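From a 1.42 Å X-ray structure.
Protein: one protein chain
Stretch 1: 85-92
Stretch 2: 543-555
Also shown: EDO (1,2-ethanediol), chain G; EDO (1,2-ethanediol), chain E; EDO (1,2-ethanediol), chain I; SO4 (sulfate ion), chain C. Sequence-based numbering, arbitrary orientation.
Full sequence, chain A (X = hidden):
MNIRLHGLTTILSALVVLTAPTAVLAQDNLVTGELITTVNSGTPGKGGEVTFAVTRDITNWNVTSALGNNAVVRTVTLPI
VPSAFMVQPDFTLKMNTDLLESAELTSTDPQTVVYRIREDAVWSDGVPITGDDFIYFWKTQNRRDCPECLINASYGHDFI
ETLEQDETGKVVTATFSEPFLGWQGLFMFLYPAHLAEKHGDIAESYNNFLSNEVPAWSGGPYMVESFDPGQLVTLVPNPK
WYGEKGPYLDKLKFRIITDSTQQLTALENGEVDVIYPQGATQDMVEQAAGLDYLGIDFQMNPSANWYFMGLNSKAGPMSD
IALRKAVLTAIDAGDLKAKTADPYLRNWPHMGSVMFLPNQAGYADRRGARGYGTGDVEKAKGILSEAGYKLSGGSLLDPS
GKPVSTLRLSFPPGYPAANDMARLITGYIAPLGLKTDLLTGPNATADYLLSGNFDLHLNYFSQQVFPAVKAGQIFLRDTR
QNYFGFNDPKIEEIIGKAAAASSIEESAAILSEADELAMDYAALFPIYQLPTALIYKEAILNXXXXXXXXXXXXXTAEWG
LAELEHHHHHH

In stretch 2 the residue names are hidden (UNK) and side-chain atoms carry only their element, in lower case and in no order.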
# COMPACT_ATOMS: atom_id res chain seq x y z
N PHE A 85 7.90 -3.45 14.31
CA PHE A 85 8.77 -3.57 13.15
C PHE A 85 8.37 -2.51 12.15
O PHE A 85 7.24 -2.01 12.17
CB PHE A 85 8.63 -4.94 12.45
CG PHE A 85 9.12 -6.11 13.27
CD1 PHE A 85 8.38 -6.62 14.32
CD2 PHE A 85 10.33 -6.71 12.96
CE1 PHE A 85 8.84 -7.71 15.07
CE2 PHE A 85 10.79 -7.80 13.71
CZ PHE A 85 10.05 -8.28 14.78
N MET A 86 9.30 -2.15 11.27
CA MET A 86 9.06 -1.13 10.25
C MET A 86 9.57 -1.61 8.90
O MET A 86 10.67 -2.18 8.80
CB MET A 86 9.74 0.17 10.64
CG MET A 86 9.52 1.32 9.67
SD MET A 86 7.80 1.63 9.25
CE MET A 86 7.04 1.65 10.88
N VAL A 87 8.77 -1.37 7.87
CA VAL A 87 9.16 -1.72 6.51
C VAL A 87 10.21 -0.75 5.99
O VAL A 87 10.03 0.48 6.10
CB VAL A 87 7.94 -1.74 5.58
CG1 VAL A 87 8.34 -2.30 4.22
CG2 VAL A 87 6.79 -2.56 6.18
N GLN A 88 11.28 -1.29 5.45
CA GLN A 88 12.45 -0.56 4.99
C GLN A 88 12.44 -0.44 3.47
O GLN A 88 11.69 -1.14 2.78
CB GLN A 88 13.73 -1.30 5.41
CG GLN A 88 13.82 -1.61 6.89
CD GLN A 88 13.88 -0.36 7.71
OE1 GLN A 88 14.85 0.41 7.62
NE2 GLN A 88 12.85 -0.11 8.50
N PRO A 89 13.32 0.39 2.91
CA PRO A 89 13.25 0.61 1.45
C PRO A 89 13.53 -0.61 0.62
O PRO A 89 13.05 -0.65 -0.53
CB PRO A 89 14.27 1.75 1.22
CG PRO A 89 14.21 2.54 2.49
CD PRO A 89 14.05 1.49 3.59
N ASP A 90 14.28 -1.58 1.14
CA ASP A 90 14.50 -2.84 0.43
C ASP A 90 13.38 -3.85 0.65
O ASP A 90 13.51 -5.00 0.24
CB ASP A 90 15.86 -3.43 0.83
CG ASP A 90 15.98 -3.72 2.31
OD1 ASP A 90 15.02 -3.55 3.07
OD2 ASP A 90 17.10 -4.16 2.72
N PHE A 91 12.26 -3.42 1.25
CA PHE A 91 11.04 -4.21 1.46
C PHE A 91 11.21 -5.27 2.53
O PHE A 91 10.41 -6.21 2.61
CB PHE A 91 10.48 -4.78 0.15
CG PHE A 91 8.96 -4.85 0.09
CD1 PHE A 91 8.15 -3.85 0.61
CD2 PHE A 91 8.36 -5.90 -0.54
CE1 PHE A 91 6.75 -3.92 0.49
CE2 PHE A 91 6.97 -5.97 -0.65
CZ PHE A 91 6.18 -4.99 -0.14
N THR A 92 12.21 -5.14 3.40
CA THR A 92 12.37 -6.00 4.56
C THR A 92 11.75 -5.34 5.78
O THR A 92 11.49 -4.13 5.80
CB THR A 92 13.84 -6.31 4.84
OG1 THR A 92 14.55 -5.13 5.20
CG2 THR A 92 14.51 -6.96 3.62
N UNK A 543 16.40 11.82 4.14
CA UNK A 543 15.10 11.72 3.49
C UNK A 543 15.27 10.86 2.24
O UNK A 543 16.03 11.23 1.31
c UNK A 543 14.61 13.12 3.13
c UNK A 543 13.34 13.17 2.27
c UNK A 543 13.08 14.63 1.85
c UNK A 543 12.13 12.58 2.96
N UNK A 544 14.56 9.74 2.20
CA UNK A 544 14.71 8.87 1.06
C UNK A 544 13.39 8.19 0.77
O UNK A 544 12.52 8.05 1.63
n UNK A 544 17.88 6.53 3.00
n UNK A 544 19.34 7.37 4.55
c UNK A 544 18.22 6.71 4.26
n UNK A 544 17.47 6.26 5.24
c UNK A 544 16.70 5.82 2.53
c UNK A 544 15.82 7.84 1.27
c UNK A 544 15.53 6.79 2.36
N UNK A 545 13.28 7.72 -0.46
CA UNK A 545 12.10 6.97 -0.83
C UNK A 545 12.06 5.67 -0.04
O UNK A 545 13.08 5.05 0.24
o UNK A 545 10.78 5.62 -3.96
c UNK A 545 12.10 6.67 -2.32
o UNK A 545 9.73 6.37 -2.16
c UNK A 545 10.76 6.19 -2.84
N UNK A 546 10.85 5.25 0.30
CA UNK A 546 10.58 3.97 0.95
C UNK A 546 9.38 3.49 0.18
O UNK A 546 8.25 3.84 0.51
n UNK A 546 9.45 2.92 4.30
c UNK A 546 10.22 2.91 3.22
o UNK A 546 10.84 1.92 2.86
c UNK A 546 10.31 4.20 2.43
N UNK A 547 9.60 2.78 -0.96
CA UNK A 547 8.56 2.66 -2.01
C UNK A 547 7.55 1.56 -1.71
O UNK A 547 7.34 0.60 -2.48
c UNK A 547 10.62 1.69 -2.76
c UNK A 547 9.39 2.37 -3.27
c UNK A 547 10.93 2.37 -1.43
N UNK A 548 6.87 1.73 -0.60
CA UNK A 548 5.93 0.77 -0.07
C UNK A 548 4.88 1.54 0.73
O UNK A 548 4.92 2.76 0.82
c UNK A 548 7.47 0.36 1.85
c UNK A 548 6.64 -0.27 0.77
n UNK A 548 8.78 0.18 1.79
o UNK A 548 6.92 1.03 2.74
N UNK A 549 3.92 0.82 1.32
CA UNK A 549 2.83 1.51 1.99
C UNK A 549 3.28 2.34 3.17
O UNK A 549 2.57 3.28 3.55
c UNK A 549 -0.27 -0.78 1.79
c UNK A 549 1.77 0.53 2.46
o UNK A 549 -0.20 -1.91 2.25
c UNK A 549 0.98 -0.06 1.31
n UNK A 549 -1.39 -0.10 1.71
N UNK A 550 4.39 2.01 3.80
CA UNK A 550 4.83 2.79 4.96
C UNK A 550 5.37 4.15 4.52
O UNK A 550 5.03 5.18 5.12
c UNK A 550 4.21 0.07 6.12
c UNK A 550 4.51 1.74 7.94
c UNK A 550 5.82 2.01 5.82
c UNK A 550 5.19 1.02 6.78
N UNK A 551 6.20 4.18 3.50
CA UNK A 551 6.54 5.42 2.84
C UNK A 551 7.69 6.19 3.48
O UNK A 551 8.30 5.75 4.47
N UNK A 552 8.00 7.37 2.91
CA UNK A 552 9.21 8.11 3.31
C UNK A 552 9.27 8.54 4.75
O UNK A 552 10.37 8.78 5.26
c UNK A 552 7.33 7.94 1.72
c UNK A 552 8.36 8.93 1.22
c UNK A 552 9.23 9.32 2.36
N UNK A 553 8.14 8.68 5.44
CA UNK A 553 8.16 9.07 6.84
C UNK A 553 8.48 7.94 7.79
O UNK A 553 8.33 8.11 9.01
c UNK A 553 6.84 9.78 7.22
N UNK A 554 9.01 6.84 7.30
CA UNK A 554 9.41 5.74 8.17
C UNK A 554 10.54 6.09 9.13
O UNK A 554 10.70 5.37 10.14
c UNK A 554 11.21 4.51 6.79
c UNK A 554 13.45 3.56 6.69
c UNK A 554 12.90 5.41 5.30
c UNK A 554 12.16 3.57 7.22
c UNK A 554 11.61 5.42 5.81
o UNK A 554 15.08 4.49 5.22
c UNK A 554 13.80 4.48 5.74
c UNK A 554 9.81 4.50 7.36
N UNK A 555 11.31 7.14 8.86
CA UNK A 555 12.52 7.43 9.65
C UNK A 555 12.65 8.91 10.00
O UNK A 555 13.75 9.47 9.98
c UNK A 555 14.11 7.81 7.75
n UNK A 555 15.39 7.93 7.42
c UNK A 555 13.78 6.96 8.94
o UNK A 555 13.20 8.36 7.12
C1 EDO G . 9.20 7.35 12.34
O1 EDO G . 8.93 8.53 11.58
C2 EDO G . 10.16 7.65 13.49
O2 EDO G . 11.52 7.91 13.02
C1 EDO E . 9.05 -3.78 -3.44
O1 EDO E . 10.43 -3.44 -3.62
C2 EDO E . 8.23 -2.50 -3.59
O2 EDO E . 9.02 -1.46 -2.99
C1 EDO I . 3.11 -4.09 5.26
O1 EDO I . 3.37 -5.34 4.63
C2 EDO I . 3.20 -2.96 4.24
O2 EDO I . 2.17 -3.07 3.25
S SO4 C . -5.07 -1.22 1.36
O1 SO4 C . -4.10 -1.14 2.45
O2 SO4 C . -5.91 -0.03 1.40
O3 SO4 C . -4.35 -1.25 0.08
O4 SO4 C . -5.89 -2.41 1.53
O HOH W 1 10.15 -1.20 -0.42

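Position 543 carries four carbons forked at the second, far from stretch 1: L543. Position 544 has three carbons, a nitrogen, then a carbon bearing two more nitrogens, which is R544; its CD lies 4.1 Å from P89 CG, two nitrogens of its guanidinium are bonded elsewhere in the structure, and the third turns to position 554.

At 545 two carbons end in a pair of oxygens, both bonded elsewhere in the structure. This is D545, and it meets stretch 1 through its backbone, with D545 O 3.6 Å from P89 CG.

Position 546 has two carbons, the second bearing one oxygen and one nitrogen. The nitrogen faces a backbone carbonyl of stretch 1, while the oxygen sits against a proline nitrogen that has no hydrogen to give. It is N546. N546 ND2 donates to V87 O at 3.1 Å, the one firm hydrogen bond across the contact, and N546 OD1 rests 2.9 Å from P89 N without bonding to it.

At 547 three carbons close onto the backbone nitrogen, giving P547, whose CD packs 3.8 Å from P89 O.

Position 548 again shows two carbons, then one oxygen and one nitrogen, with the first carbon near a phenylalanine ring: N548. Its CB lies 3.7 Å from F91 CE1, and N548 ND2 is 3.5 Å from V87 CG1. The same ND2 makes a weak bond to N546 OD1 (2.9 Å) and gives a hydrogen to a water that in turn donates to P89 O.

Three carbons, the third with one oxygen and one nitrogen, identify 549 as Q549; it touches nothing in stretch 1 and binds a sulfate ion instead.

Position 550 has four carbons forked at the second, directed at a sulfur and a valine; this is L550. L550 CD1 approaches M86 SD to 3.5 Å, and L550 CD2 approaches V87 CG2 to 3.7 Å.

No side-chain atom exists at 551, and phi is positive (86°), which by itself favours glycine: G551. G551 O accepts N546 ND2 at 3.1 Å, so that amide serves both stretches.

Three carbons at 552 close a ring onto the backbone nitrogen, P552; an ideal CB on G551 would lie 2.8 Å from P552 CD, a clash. The single carbon at 553 is A553; neither P552 nor A553 reaches stretch 1.

At 554 one carbon leads to a six-carbon ring bearing an oxygen, hence Y554. Q88 OE1 and M86 CG lie at the ring's edge, and Y554 OH is 3.5 Å from P89 CG. R544 NH1 donates to Y554 OH at 3.0 Å, helping to hold the ring in place.

Two carbons with one oxygen and one nitrogen make 555 N555, out of contact.

The rule is a braced loop receiving a strand end and turn. M86 and V87 direct CB toward it and meet L550 and Y554, while P89, the most covered residue of stretch 1, packs against P547 and Y554. N546 supplies the polar anchor, tying V87 O to G551 O through one amide. The loop's internal bonds hold its polar groups in place, and apolar side chains pack around that anchor in five pairs, from M86, V87 and P89 to P547, L550 and Y554.

Stretch 2 543-555: LRDNPNQLGPAYN
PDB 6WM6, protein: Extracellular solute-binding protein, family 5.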